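Local structure of DNA-binding protein Sso10a-2 (Sulfolobus solfataricus, 4HW0) at the interface of chains A and B. The protein binds DNA as a winged-helix protein dimerised through an antiparallel coiled coil, and has a role in compacting and organising archaeal chromatin. Sequence-based numbering; all coordinates share one arbitrary frame. Chains: chain A/B, DNA-binding protein Sso10a-2.

Contact 1: the interface of chains A and B. Residues chain A 11, 74, 77-78, 81; chain B 92, 95-96.
Helix 69-98 of chain B, carrying B:Lys92 and B:Val95 with helical phi/psi near -64/-48 at the valine, runs against helix 69-98 of chain A and also meets A:Met11 from helix 10-18. The long helices form the two-stranded antiparallel coiled coil of this winged-helix protein, and here the winged-helix domain of chain A adds its first helix to the packing. B:Val95 points into chain A with its two methyls divided between neighbours. CG1 stands anti to the backbone N (chi1 173°), which turns it to the selenomethionine A:Met11, whose terminal methyl CE lies 3.5 Å from B:Val95 CG1. The two side chains meet tip to tip, and the selenium follows at 3.6 Å between A:Met11 SE and B:Val95 CG1. A:Leu74 and A:Ile78 cross the valine at about a right angle, A:Leu74 CD1 lying 3.8 Å from B:Val95 CG1. The other methyl, B:Val95 CG2, rests on the backbone of chain A, 3.7 Å from A:His77 O. One helical turn away, the aliphatic stem of B:Lys92 runs beside A:Phe81, both side chains pointing the same way; ring atoms CD2 and CE2 of A:Phe81 touch the stem, CE2 lying 3.8 Å from B:Lys92 CB. A:Met11, extended beyond CG, crosses that stem at about a right angle, its CE 3.7 Å from B:Lys92 CG.

Contact 2: the interface of chains A and B. Residues chain A 14, 51, 70, 74; chain B 95, 98-99.
B:Leu98 and A:Leu74 slide past each other in opposite directions where the end of helix 69-98 of chain B packs beside the start of the same helix in chain A, at one end of the antiparallel coiled coil and against the winged-helix domain of chain A. The tip of B:Leu98 reaches the backbone of its neighbour: CD1 lies 3.6 Å from A:Leu74 CA. In return A:Leu74 CD1 comes 3.9 Å from B:Leu98 CB, so each leucine places a methyl near the base of the other. The second methyl of B:Leu98 turns to A:Lys70, which also passes it in the opposite sense, with A:Lys70 CG 3.7 Å from B:Leu98 CD2. The lysine is extended from chi1 (-176°) through chi3, and this straight stem carries its terminal amine NZ along the leucine to A:Val51. There A:Lys70 NZ gives a hydrogen bond of 2.8 Å to A:Val51 O, at a C=O...N angle of 150° and tilted 28° from the carbonyl plane. A:Val51 O also lies 3.0 Å from water 1, and the same water lies 2.9 Å from B:Leu98 O, bridging the two chains. The carbonyl of A:Val51 is thereby shared between the lysine of its own chain and a water-mediated link to the partner. B:Leu99, just past the helix end, enters an apolar group of A:Leu74, A:Val51 and A:Met14. It crosses A:Leu74 at about a right angle, B:Leu99 CD2 lying 3.9 Å from A:Leu74 CD2. A:Val51 and the selenomethionine A:Met14 approach the same methyl more obliquely, through the valine CG2 and the selenium. The other valine methyl, A:Val51 CG1, faces the backbone carbonyl of B:Leu99.

Contact 1: the interface of chains A and B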
loop_
_atom_site.group_PDB
_atom_site.type_symbol
_atom_site.label_atom_id
_atom_site.label_comp_id
_atom_site.label_asym_id
_atom_site.label_seq_id
_atom_site.Cartn_x
_atom_site.Cartn_y
_atom_site.Cartn_z
HETATM N N MSE A 11 11.630 -6.885 -2.674
HETATM C CA MSE A 11 11.109 -6.596 -3.999
HETATM C C MSE A 11 11.941 -5.449 -4.543
HETATM O O MSE A 11 12.456 -5.449 -5.673
HETATM C CB MSE A 11 9.583 -6.300 -4.064
HETATM C CG MSE A 11 8.847 -7.633 -4.107
HETATM SE SE MSE A 11 6.923 -7.201 -4.266
HETATM C CE MSE A 11 6.212 -9.058 -3.958
ATOM N N LEU A 74 9.483 -8.910 -14.573
ATOM C CA LEU A 74 9.592 -8.749 -13.128
ATOM C C LEU A 74 9.998 -7.328 -12.754
ATOM O O LEU A 74 9.414 -6.722 -11.869
ATOM C CB LEU A 74 10.564 -9.779 -12.576
ATOM C CG LEU A 74 10.802 -9.755 -11.069
ATOM C CD1 LEU A 74 9.533 -9.969 -10.273
ATOM C CD2 LEU A 74 11.902 -10.769 -10.698
ATOM N N HIS A 77 7.015 -5.015 -13.275
ATOM C CA HIS A 77 6.002 -5.184 -12.230
ATOM C C HIS A 77 6.403 -4.655 -10.873
ATOM O O HIS A 77 5.556 -4.091 -10.158
ATOM C CB HIS A 77 5.593 -6.624 -12.120
ATOM C CG HIS A 77 4.877 -7.113 -13.316
ATOM N ND1 HIS A 77 4.235 -6.298 -14.207
ATOM C CD2 HIS A 77 4.726 -8.356 -13.790
ATOM C CE1 HIS A 77 3.718 -7.014 -15.182
ATOM N NE2 HIS A 77 4.037 -8.266 -14.966
ATOM N N ILE A 78 7.665 -4.831 -10.518
ATOM C CA ILE A 78 8.131 -4.248 -9.261
ATOM C C ILE A 78 8.052 -2.742 -9.357
ATOM O O ILE A 78 7.671 -2.068 -8.402
ATOM C CB ILE A 78 9.502 -4.716 -8.832
ATOM C CG1 ILE A 78 9.573 -6.225 -8.635
ATOM C CG2 ILE A 78 9.835 -4.112 -7.512
ATOM C CD1 ILE A 78 10.959 -6.825 -8.446
ATOM N N PHE A 81 4.601 -1.694 -8.694
ATOM C CA PHE A 81 4.322 -1.841 -7.249
ATOM C C PHE A 81 4.847 -0.649 -6.447
ATOM O O PHE A 81 4.157 -0.068 -5.593
ATOM C CB PHE A 81 4.870 -3.186 -6.712
ATOM C CG PHE A 81 4.848 -3.295 -5.225
ATOM C CD1 PHE A 81 5.901 -2.770 -4.454
ATOM C CD2 PHE A 81 3.789 -3.849 -4.584
ATOM C CE1 PHE A 81 5.856 -2.833 -3.075
ATOM C CE2 PHE A 81 3.751 -3.933 -3.207
ATOM C CZ PHE A 81 4.780 -3.398 -2.441
ATOM N N LYS B 92 1.317 -6.363 -6.109
ATOM C CA LYS B 92 2.161 -7.306 -5.352
ATOM C C LYS B 92 1.965 -8.742 -5.801
ATOM O O LYS B 92 2.934 -9.475 -6.038
ATOM C CB LYS B 92 1.900 -7.176 -3.871
ATOM C CG LYS B 92 2.812 -8.016 -2.967
ATOM C CD LYS B 92 2.816 -7.379 -1.584
ATOM C CE LYS B 92 3.881 -7.908 -0.617
ATOM N NZ LYS B 92 3.965 -9.403 -0.598
ATOM N N VAL B 95 3.825 -9.395 -9.031
ATOM C CA VAL B 95 5.247 -9.661 -8.787
ATOM C C VAL B 95 5.440 -11.090 -8.285
ATOM O O VAL B 95 6.263 -11.858 -8.767
ATOM C CB VAL B 95 5.801 -8.685 -7.730
ATOM C CG1 VAL B 95 7.216 -9.075 -7.349
ATOM C CG2 VAL B 95 5.716 -7.274 -8.264
ATOM N N SER B 96 4.632 -11.455 -7.311
ATOM C CA SER B 96 4.757 -12.775 -6.716
ATOM C C SER B 96 4.641 -13.917 -7.764
ATOM O O SER B 96 5.333 -14.934 -7.695
ATOM C CB SER B 96 3.773 -12.895 -5.507
ATOM O OG SER B 96 3.972 -14.133 -4.835
#

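Contact 2: the interface of chains A and B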
loop_
_atom_site.group_PDB
_atom_site.type_symbol
_atom_site.label_atom_id
_atom_site.label_comp_id
_atom_site.label_asym_id
_atom_site.label_seq_id
_atom_site.Cartn_x
_atom_site.Cartn_y
_atom_site.Cartn_z
HETATM N N MSE A 14 15.496 -6.319 -5.499
HETATM C CA MSE A 14 15.488 -6.998 -6.781
HETATM C C MSE A 14 15.338 -6.041 -7.922
HETATM O O MSE A 14 15.970 -6.178 -8.960
HETATM C CB MSE A 14 14.358 -8.047 -6.794
HETATM C CG MSE A 14 14.594 -9.195 -5.890
HETATM SE SE MSE A 14 13.157 -10.553 -6.121
HETATM C CE MSE A 14 14.182 -12.128 -5.720
ATOM N N VAL A 51 14.595 -17.996 -9.967
ATOM C CA VAL A 51 13.242 -17.742 -10.479
ATOM C C VAL A 51 13.227 -17.377 -11.985
ATOM O O VAL A 51 12.226 -16.957 -12.474
ATOM C CB VAL A 51 12.523 -16.662 -9.683
ATOM C CG1 VAL A 51 12.457 -17.059 -8.240
ATOM C CG2 VAL A 51 13.239 -15.275 -9.811
ATOM N N LYS A 70 11.552 -12.865 -18.833
ATOM C CA LYS A 70 10.789 -12.948 -17.574
ATOM C C LYS A 70 11.272 -11.911 -16.548
ATOM O O LYS A 70 10.516 -11.283 -15.850
ATOM C CB LYS A 70 10.898 -14.359 -17.010
ATOM C CG LYS A 70 10.073 -14.574 -15.774
ATOM C CD LYS A 70 10.143 -16.038 -15.264
ATOM C CE LYS A 70 9.319 -16.106 -14.022
ATOM N NZ LYS A 70 9.603 -17.359 -13.275
ATOM N N LEU A 74 9.483 -8.910 -14.573
ATOM C CA LEU A 74 9.592 -8.749 -13.128
ATOM C C LEU A 74 9.998 -7.328 -12.754
ATOM O O LEU A 74 9.414 -6.722 -11.869
ATOM C CB LEU A 74 10.564 -9.779 -12.576
ATOM C CG LEU A 74 10.802 -9.755 -11.069
ATOM C CD1 LEU A 74 9.533 -9.969 -10.273
ATOM C CD2 LEU A 74 11.902 -10.769 -10.698
ATOM N N VAL B 95 3.825 -9.395 -9.031
ATOM C CA VAL B 95 5.247 -9.661 -8.787
ATOM C C VAL B 95 5.440 -11.090 -8.285
ATOM O O VAL B 95 6.263 -11.858 -8.767
ATOM C CB VAL B 95 5.801 -8.685 -7.730
ATOM C CG1 VAL B 95 7.216 -9.075 -7.349
ATOM C CG2 VAL B 95 5.716 -7.274 -8.264
ATOM N N LEU B 98 5.684 -13.985 -10.640
ATOM C CA LEU B 98 6.937 -14.132 -11.346
ATOM C C LEU B 98 8.064 -14.705 -10.475
ATOM O O LEU B 98 9.138 -14.975 -10.972
ATOM C CB LEU B 98 7.387 -12.782 -11.926
ATOM C CG LEU B 98 6.567 -12.334 -13.129
ATOM C CD1 LEU B 98 6.687 -10.866 -13.384
ATOM C CD2 LEU B 98 7.073 -13.047 -14.334
ATOM N N LEU B 99 7.802 -14.868 -9.190
ATOM C CA LEU B 99 8.815 -15.400 -8.255
ATOM C C LEU B 99 8.653 -16.906 -7.909
ATOM O O LEU B 99 8.834 -17.311 -6.805
ATOM C CB LEU B 99 8.749 -14.526 -7.011
ATOM C CG LEU B 99 9.214 -13.078 -7.279
ATOM C CD1 LEU B 99 9.085 -12.317 -5.959
ATOM C CD2 LEU B 99 10.613 -13.097 -7.833
HETATM O O HOH W 1 11.534 -14.088 -12.422
#

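The C-alpha centres of contact 1 and contact 2 lie about 7 Å apart, and A:Leu74 and B:Val95 belong to both, which makes them neighbouring parts of one surface. In both, the end of helix 69-98 of chain B packs on helix 69-98 of chain A, while helix 10-18 is met by that helix in contact 1 and by B:Leu99, just after it, in contact 2, which adds A:Val51. Packing on both the partner helix and the winged-helix domain of the partner chain would help fix that domain relative to the coiled coil. Two-fold symmetry repeats both contacts with the chains exchanged, at the opposite end of the dimer.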